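Local atomic coordinates of KLLA0F20702p (Kluyveromyces lactis, PDB entry 5Y5A), a protein that probably helps recruit telomerase to telomeres as the yeast Est1 subunit that binds Cdc13; this chain is its N-terminal, mainly helical part. Residues T148-D154 against P513-K519; R475-F481 against D500-L506. All blocks are in the same frame, centred on the assembly; numbering follows the deposited sequence.

Contact 1: T148-D154 against P513-K519; sequences TALIPSD and PDRLVGK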
loop_
_atom_site.group_PDB
_atom_site.type_symbol
_atom_site.label_atom_id
_atom_site.label_comp_id
_atom_site.label_asym_id
_atom_site.label_seq_id
_atom_site.Cartn_x
_atom_site.Cartn_y
_atom_site.Cartn_z
ATOM N N THR A 148 -16.910 -17.775 -2.677
ATOM C CA THR A 148 -17.657 -16.557 -2.992
ATOM C C THR A 148 -18.168 -15.810 -1.761
ATOM O O THR A 148 -18.578 -14.653 -1.862
ATOM C CB THR A 148 -18.855 -16.858 -3.911
ATOM O OG1 THR A 148 -19.512 -18.051 -3.468
ATOM C CG2 THR A 148 -18.389 -17.048 -5.344
ATOM N N ALA A 149 -18.143 -16.461 -0.604
ATOM C CA ALA A 149 -18.565 -15.802 0.627
ATOM C C ALA A 149 -17.437 -14.964 1.219
ATOM O O ALA A 149 -17.659 -14.167 2.132
ATOM C CB ALA A 149 -19.050 -16.825 1.639
ATOM N N LEU A 150 -16.229 -15.137 0.692
ATOM C CA LEU A 150 -15.051 -14.496 1.265
ATOM C C LEU A 150 -14.245 -13.726 0.226
ATOM O O LEU A 150 -13.518 -12.791 0.554
ATOM C CB LEU A 150 -14.151 -15.542 1.928
ATOM C CG LEU A 150 -14.794 -16.505 2.929
ATOM C CD1 LEU A 150 -15.294 -17.773 2.245
ATOM C CD2 LEU A 150 -13.813 -16.836 4.039
ATOM N N ILE A 151 -14.392 -14.127 -1.028
ATOM C CA ILE A 151 -13.549 -13.656 -2.117
ATOM C C ILE A 151 -14.423 -13.031 -3.207
ATOM O O ILE A 151 -15.554 -13.471 -3.410
ATOM C CB ILE A 151 -12.706 -14.840 -2.673
ATOM C CG1 ILE A 151 -11.706 -15.304 -1.620
ATOM C CG2 ILE A 151 -11.964 -14.482 -3.925
ATOM C CD1 ILE A 151 -10.957 -14.176 -0.972
ATOM N N PRO A 152 -13.925 -11.979 -3.882
ATOM C CA PRO A 152 -14.653 -11.454 -5.046
ATOM C C PRO A 152 -14.886 -12.539 -6.094
ATOM O O PRO A 152 -13.994 -13.345 -6.349
ATOM C CB PRO A 152 -13.726 -10.361 -5.582
ATOM C CG PRO A 152 -12.922 -9.929 -4.394
ATOM C CD PRO A 152 -12.737 -11.169 -3.557
ATOM N N SER A 153 -16.076 -12.556 -6.684
ATOM C CA SER A 153 -16.487 -13.628 -7.587
ATOM C C SER A 153 -15.610 -13.756 -8.831
ATOM O O SER A 153 -15.392 -14.856 -9.337
ATOM C CB SER A 153 -17.937 -13.408 -8.006
ATOM O OG SER A 153 -18.128 -12.075 -8.441
ATOM N N ASP A 154 -15.104 -12.631 -9.318
ATOM C CA ASP A 154 -14.322 -12.610 -10.547
ATOM C C ASP A 154 -12.891 -13.087 -10.343
ATOM O O ASP A 154 -12.098 -13.087 -11.283
ATOM C CB ASP A 154 -14.306 -11.202 -11.123
ATOM C CG ASP A 154 -13.817 -10.182 -10.123
ATOM O OD1 ASP A 154 -14.645 -9.688 -9.326
ATOM O OD2 ASP A 154 -12.607 -9.880 -10.122
ATOM N N PRO A 513 -18.550 -9.656 -0.346
ATOM C CA PRO A 513 -17.183 -9.547 -0.873
ATOM C C PRO A 513 -17.082 -8.659 -2.103
ATOM O O PRO A 513 -16.156 -7.859 -2.196
ATOM C CB PRO A 513 -16.830 -10.993 -1.227
ATOM C CG PRO A 513 -17.638 -11.803 -0.269
ATOM C CD PRO A 513 -18.940 -11.070 -0.162
ATOM N N ASP A 514 -18.023 -8.788 -3.029
ATOM C CA ASP A 514 -18.022 -7.943 -4.217
ATOM C C ASP A 514 -18.282 -6.480 -3.851
ATOM O O ASP A 514 -17.682 -5.579 -4.441
ATOM C CB ASP A 514 -19.050 -8.437 -5.238
ATOM C CG ASP A 514 -18.518 -9.579 -6.093
ATOM O OD1 ASP A 514 -17.292 -9.823 -6.076
ATOM O OD2 ASP A 514 -19.321 -10.228 -6.795
ATOM N N ARG A 515 -19.161 -6.248 -2.875
ATOM C CA ARG A 515 -19.466 -4.887 -2.422
ATOM C C ARG A 515 -18.233 -4.177 -1.919
ATOM O O ARG A 515 -18.065 -2.974 -2.132
ATOM C CB ARG A 515 -20.505 -4.885 -1.301
ATOM C CG ARG A 515 -21.845 -5.393 -1.703
ATOM C CD ARG A 515 -22.869 -5.111 -0.627
ATOM N NE ARG A 515 -24.178 -5.562 -1.064
ATOM C CZ ARG A 515 -24.942 -4.887 -1.910
ATOM N NH1 ARG A 515 -24.520 -3.728 -2.401
ATOM N NH2 ARG A 515 -26.129 -5.367 -2.261
ATOM N N LEU A 516 -17.383 -4.933 -1.232
ATOM C CA LEU A 516 -16.199 -4.368 -0.597
ATOM C C LEU A 516 -15.030 -4.260 -1.581
ATOM O O LEU A 516 -13.933 -3.874 -1.199
ATOM C CB LEU A 516 -15.803 -5.200 0.627
ATOM C CG LEU A 516 -16.874 -5.299 1.731
ATOM C CD1 LEU A 516 -16.374 -6.072 2.948
ATOM C CD2 LEU A 516 -17.366 -3.922 2.144
ATOM N N VAL A 517 -15.267 -4.603 -2.844
ATOM C CA VAL A 517 -14.298 -4.307 -3.902
ATOM C C VAL A 517 -14.964 -3.533 -5.035
ATOM O O VAL A 517 -14.553 -3.631 -6.185
ATOM C CB VAL A 517 -13.633 -5.581 -4.484
ATOM C CG1 VAL A 517 -12.667 -6.195 -3.474
ATOM C CG2 VAL A 517 -14.680 -6.591 -4.952
ATOM N N GLY A 518 -16.002 -2.774 -4.694
ATOM C CA GLY A 518 -16.642 -1.861 -5.624
ATOM C C GLY A 518 -17.633 -2.464 -6.604
ATOM O O GLY A 518 -18.166 -1.751 -7.454
ATOM N N LYS A 519 -17.893 -3.764 -6.494
ATOM C CA LYS A 519 -18.775 -4.436 -7.442
ATOM C C LYS A 519 -20.142 -4.763 -6.847
ATOM O O LYS A 519 -20.243 -5.409 -5.807
ATOM C CB LYS A 519 -18.103 -5.706 -7.974
ATOM C CG LYS A 519 -16.939 -5.398 -8.904
ATOM C CD LYS A 519 -16.073 -6.604 -9.222
ATOM C CE LYS A 519 -14.867 -6.164 -10.050
ATOM N NZ LYS A 519 -13.808 -7.203 -10.188
#
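Pro513 presses its ring against the backbone of 148-154 and loses more surface than any other residue of the pair. Its CG lies 3.4 Å from Thr148 O and 3.4 Å from Ala149 O, and its CB is 3.5 Å from Ile151 O, so three carbonyls of the loop crowd the CB-CG edge of the pyrrolidine at close van der Waals distance. Pro152 supplies the apolar counterpart: its CG rests 3.8 Å from Val517 CG2, while its CA stands 3.3 Å from Asp514 OD1. Here the backbones come closest, with the CA atoms of Pro152 and Asp514 4.9 Å apart. The carboxylate of Asp514 then clamps the next residue at two points. Ser153 N donates to Asp514 OD1 (3.1 Å) and Ser153 OG to Asp514 OD2 (2.7 Å), which fixes both the main chain and the side chain of the serine. A second acid, Asp154, brings its OD1 to 4.2 Å from Asp514 OD1; the salt bridge from Lys519 NZ to Asp154 OD1 (2.8 Å) offsets this crowding of negative charge. Away from 513-519, Ile151 packs on Val185 and Ile230; Leu150, and Leu516 from the other segment, pack on the bound peptide. Lys519 N bonds to Asp514 O at 2.7 Å and Gly518 N to Arg515 O at 3.3 Å, with Gly518 at positive phi as the C-prime residue. The short helix 512-515 thus docks through Pro513 and Asp514, and the Schellman motif that ends it brings Lys519 back to Asp154 of the loop after helix 113-144.

Contact 2: R475-F481 against D500-L506; sequences RPTRDYF and DFNDEKL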
loop_
_atom_site.group_PDB
_atom_site.type_symbol
_atom_site.label_atom_id
_atom_site.label_comp_id
_atom_site.label_asym_id
_atom_site.label_seq_id
_atom_site.Cartn_x
_atom_site.Cartn_y
_atom_site.Cartn_z
ATOM N N ARG A 475 -25.740 11.029 9.317
ATOM C CA ARG A 475 -24.690 10.221 8.691
ATOM C C ARG A 475 -25.131 9.509 7.414
ATOM O O ARG A 475 -26.081 8.723 7.423
ATOM C CB ARG A 475 -24.169 9.196 9.699
ATOM C CG ARG A 475 -22.734 8.745 9.477
ATOM C CD ARG A 475 -22.187 8.185 10.776
ATOM N NE ARG A 475 -20.891 7.536 10.633
ATOM C CZ ARG A 475 -20.348 6.765 11.569
ATOM N NH1 ARG A 475 -20.997 6.553 12.707
ATOM N NH2 ARG A 475 -19.163 6.203 11.370
ATOM N N PRO A 476 -24.437 9.791 6.305
ATOM C CA PRO A 476 -24.744 9.188 5.004
ATOM C C PRO A 476 -24.459 7.683 4.971
ATOM O O PRO A 476 -23.659 7.181 5.760
ATOM C CB PRO A 476 -23.816 9.939 4.039
ATOM C CG PRO A 476 -23.405 11.177 4.772
ATOM C CD PRO A 476 -23.359 10.789 6.209
ATOM N N THR A 477 -25.133 6.972 4.073
ATOM C CA THR A 477 -24.869 5.556 3.860
ATOM C C THR A 477 -24.692 5.261 2.378
ATOM O O THR A 477 -24.751 6.163 1.537
ATOM C CB THR A 477 -25.995 4.668 4.413
ATOM O OG1 THR A 477 -27.203 4.897 3.676
ATOM C CG2 THR A 477 -26.240 4.958 5.888
ATOM N N ARG A 478 -24.496 3.986 2.070
ATOM C CA ARG A 478 -24.115 3.553 0.734
ATOM C C ARG A 478 -24.195 2.039 0.616
ATOM O O ARG A 478 -24.371 1.339 1.615
ATOM C CB ARG A 478 -22.705 4.014 0.422
ATOM C CG ARG A 478 -21.700 3.475 1.411
ATOM C CD ARG A 478 -20.326 3.903 1.027
ATOM N NE ARG A 478 -19.321 3.493 2.000
ATOM C CZ ARG A 478 -18.021 3.618 1.782
ATOM N NH1 ARG A 478 -17.610 4.126 0.625
ATOM N NH2 ARG A 478 -17.139 3.239 2.700
ATOM N N ASP A 479 -24.036 1.528 -0.600
ATOM C CA ASP A 479 -24.221 0.102 -0.835
ATOM C C ASP A 479 -22.931 -0.637 -1.162
ATOM O O ASP A 479 -22.921 -1.870 -1.224
ATOM C CB ASP A 479 -25.241 -0.108 -1.953
ATOM C CG ASP A 479 -26.637 0.305 -1.539
ATOM O OD1 ASP A 479 -26.923 0.265 -0.323
ATOM O OD2 ASP A 479 -27.443 0.675 -2.417
ATOM N N TYR A 480 -21.843 0.108 -1.346
ATOM C CA TYR A 480 -20.569 -0.501 -1.710
ATOM C C TYR A 480 -19.389 0.427 -1.449
ATOM O O TYR A 480 -19.563 1.628 -1.225
ATOM C CB TYR A 480 -20.584 -0.930 -3.185
ATOM C CG TYR A 480 -20.797 0.198 -4.182
ATOM C CD1 TYR A 480 -19.717 0.898 -4.710
ATOM C CD2 TYR A 480 -22.077 0.550 -4.608
ATOM C CE1 TYR A 480 -19.901 1.919 -5.622
ATOM C CE2 TYR A 480 -22.268 1.577 -5.522
ATOM C CZ TYR A 480 -21.176 2.256 -6.025
ATOM O OH TYR A 480 -21.357 3.277 -6.937
ATOM N N PHE A 481 -18.187 -0.143 -1.478
ATOM C CA PHE A 481 -16.958 0.617 -1.260
ATOM C C PHE A 481 -16.564 1.421 -2.497
ATOM O O PHE A 481 -16.780 0.979 -3.627
ATOM C CB PHE A 481 -15.808 -0.319 -0.873
ATOM C CG PHE A 481 -15.675 -0.550 0.606
ATOM C CD1 PHE A 481 -16.668 -0.137 1.483
ATOM C CD2 PHE A 481 -14.545 -1.167 1.121
ATOM C CE1 PHE A 481 -16.541 -0.348 2.838
ATOM C CE2 PHE A 481 -14.413 -1.383 2.480
ATOM C CZ PHE A 481 -15.410 -0.970 3.340
ATOM N N ASP A 500 -16.084 7.277 7.947
ATOM C CA ASP A 500 -16.941 8.458 7.857
ATOM C C ASP A 500 -18.373 8.069 7.481
ATOM O O ASP A 500 -19.328 8.612 8.026
ATOM C CB ASP A 500 -16.386 9.478 6.861
ATOM C CG ASP A 500 -15.900 8.840 5.570
ATOM O OD1 ASP A 500 -16.148 7.633 5.354
ATOM O OD2 ASP A 500 -15.264 9.556 4.766
ATOM N N PHE A 501 -18.523 7.130 6.556
ATOM C CA PHE A 501 -19.830 6.542 6.286
ATOM C C PHE A 501 -20.226 5.615 7.423
ATOM O O PHE A 501 -19.374 5.172 8.194
ATOM C CB PHE A 501 -19.831 5.743 4.981
ATOM C CG PHE A 501 -19.829 6.583 3.743
ATOM C CD1 PHE A 501 -21.017 7.080 3.222
ATOM C CD2 PHE A 501 -18.646 6.854 3.082
ATOM C CE1 PHE A 501 -21.021 7.844 2.067
ATOM C CE2 PHE A 501 -18.639 7.618 1.937
ATOM C CZ PHE A 501 -19.827 8.111 1.423
ATOM N N ASN A 502 -21.513 5.305 7.511
ATOM C CA ASN A 502 -21.965 4.224 8.375
ATOM C C ASN A 502 -22.252 2.989 7.529
ATOM O O ASN A 502 -23.345 2.843 6.979
ATOM C CB ASN A 502 -23.207 4.634 9.173
ATOM C CG ASN A 502 -23.500 3.685 10.326
ATOM O OD1 ASN A 502 -22.716 2.778 10.615
ATOM N ND2 ASN A 502 -24.625 3.900 10.996
ATOM N N ASP A 503 -21.257 2.113 7.414
ATOM C CA ASP A 503 -21.379 0.918 6.582
ATOM C C ASP A 503 -21.950 -0.234 7.398
ATOM O O ASP A 503 -21.814 -1.402 7.032
ATOM C CB ASP A 503 -20.023 0.543 5.980
ATOM C CG ASP A 503 -19.511 1.590 5.002
ATOM O OD1 ASP A 503 -20.345 2.170 4.272
ATOM O OD2 ASP A 503 -18.285 1.842 4.967
ATOM N N GLU A 504 -22.586 0.125 8.507
ATOM C CA GLU A 504 -23.210 -0.816 9.428
ATOM C C GLU A 504 -24.013 -1.886 8.699
ATOM O O GLU A 504 -23.766 -3.076 8.868
ATOM C CB GLU A 504 -24.118 -0.054 10.394
ATOM C CG GLU A 504 -24.418 -0.752 11.700
ATOM C CD GLU A 504 -25.329 0.080 12.590
ATOM O OE1 GLU A 504 -25.717 1.192 12.171
ATOM O OE2 GLU A 504 -25.660 -0.373 13.705
ATOM N N LYS A 505 -24.948 -1.446 7.863
ATOM C CA LYS A 505 -25.867 -2.348 7.181
ATOM C C LYS A 505 -25.246 -3.205 6.073
ATOM O O LYS A 505 -25.849 -4.199 5.665
ATOM C CB LYS A 505 -27.024 -1.547 6.591
ATOM C CG LYS A 505 -26.604 -0.537 5.542
ATOM C CD LYS A 505 -27.779 0.345 5.188
ATOM C CE LYS A 505 -27.393 1.429 4.209
ATOM N NZ LYS A 505 -28.421 2.509 4.218
ATOM N N LEU A 506 -24.082 -2.835 5.575
ATOM C CA LEU A 506 -23.470 -3.595 4.508
ATOM C C LEU A 506 -23.286 -5.055 4.839
ATOM O O LEU A 506 -23.410 -5.909 3.992
ATOM C CB LEU A 506 -22.105 -3.015 4.173
ATOM C CG LEU A 506 -22.036 -1.779 3.298
ATOM C CD1 LEU A 506 -20.709 -1.715 2.589
ATOM C CD2 LEU A 506 -23.156 -1.821 2.294
#
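A two-pronged salt bridge between Arg478 and Asp503 dominates this pairing: Arg478 NE donates to Asp503 OD1 at 2.8 Å and Arg478 NH2 to Asp503 OD2 at 2.9 Å, both nearly straight. The guanidinium is held further by a salt bridge from NH1 to Asp485 and a cation-pi contact with Tyr482. Lys505 NZ donates to Thr477 OG1 at 2.7 Å, joining the segments at an exposed edge. Within the contact Arg475 bonds to backbone carbonyls, with NE bonded to Asp500 O (3.2 Å) and NH2 weakly to Phe501 O (3.3 Å); NH2 also bonds to Ser499 O, and NH1 forms a salt bridge with an acidic side chain of the bound peptide. Close by, Asn502 N makes a weak but straight bond to Pro476 O at 3.3 Å.

Beyond these bonds, Phe501 provides a flat bed for Arg478. The guanidinium stacks on the ring with centres 4.2 Å apart and planes at 13°, and Arg478 CD adds a CH-pi contact 3.8 Å from the ring centroid. Pro476 CB touches the same ring at Phe501 CE1 (4.0 Å). Farther along, Leu506 CD2 lies 3.5 Å from both Arg478 O and Asp479 O, and the edge of Phe481 brings CE1 to 3.5 Å from Asp503 OD2. Two loops without regular secondary structure are therefore locked by an arginine whose charge is paired with Asp503 and Asp485 and whose guanidinium lies on Phe501, while Phe481 and Leu506 offer the peptide apolar surface and Arg475 a positive charge.

Overall arrangement
From the N terminus, the chain leaves helix 113-144 and enters 148-154, then runs through the bulk of the helical fold before 475-481. That loop leads through helix 483-487 to 500-506, only 19 residues on, so contact 2 closes a small loop. Soon afterwards 513-519 returns to 148-154, and contact 1 closes a much larger one that encloses contact 2 entirely. Their centres lie about 16 Å apart; Arg515 NH1 lies 2.7 Å from Asp479 O and Arg515 O 2.9 Å from Phe481 N, both probable hydrogen bonds. Contact 1 thus ties the late loops to the Telomerase activating protein Est1 family region, contact 2 braces them beside helices 421-433 and 526-546, and both reach the bound peptide.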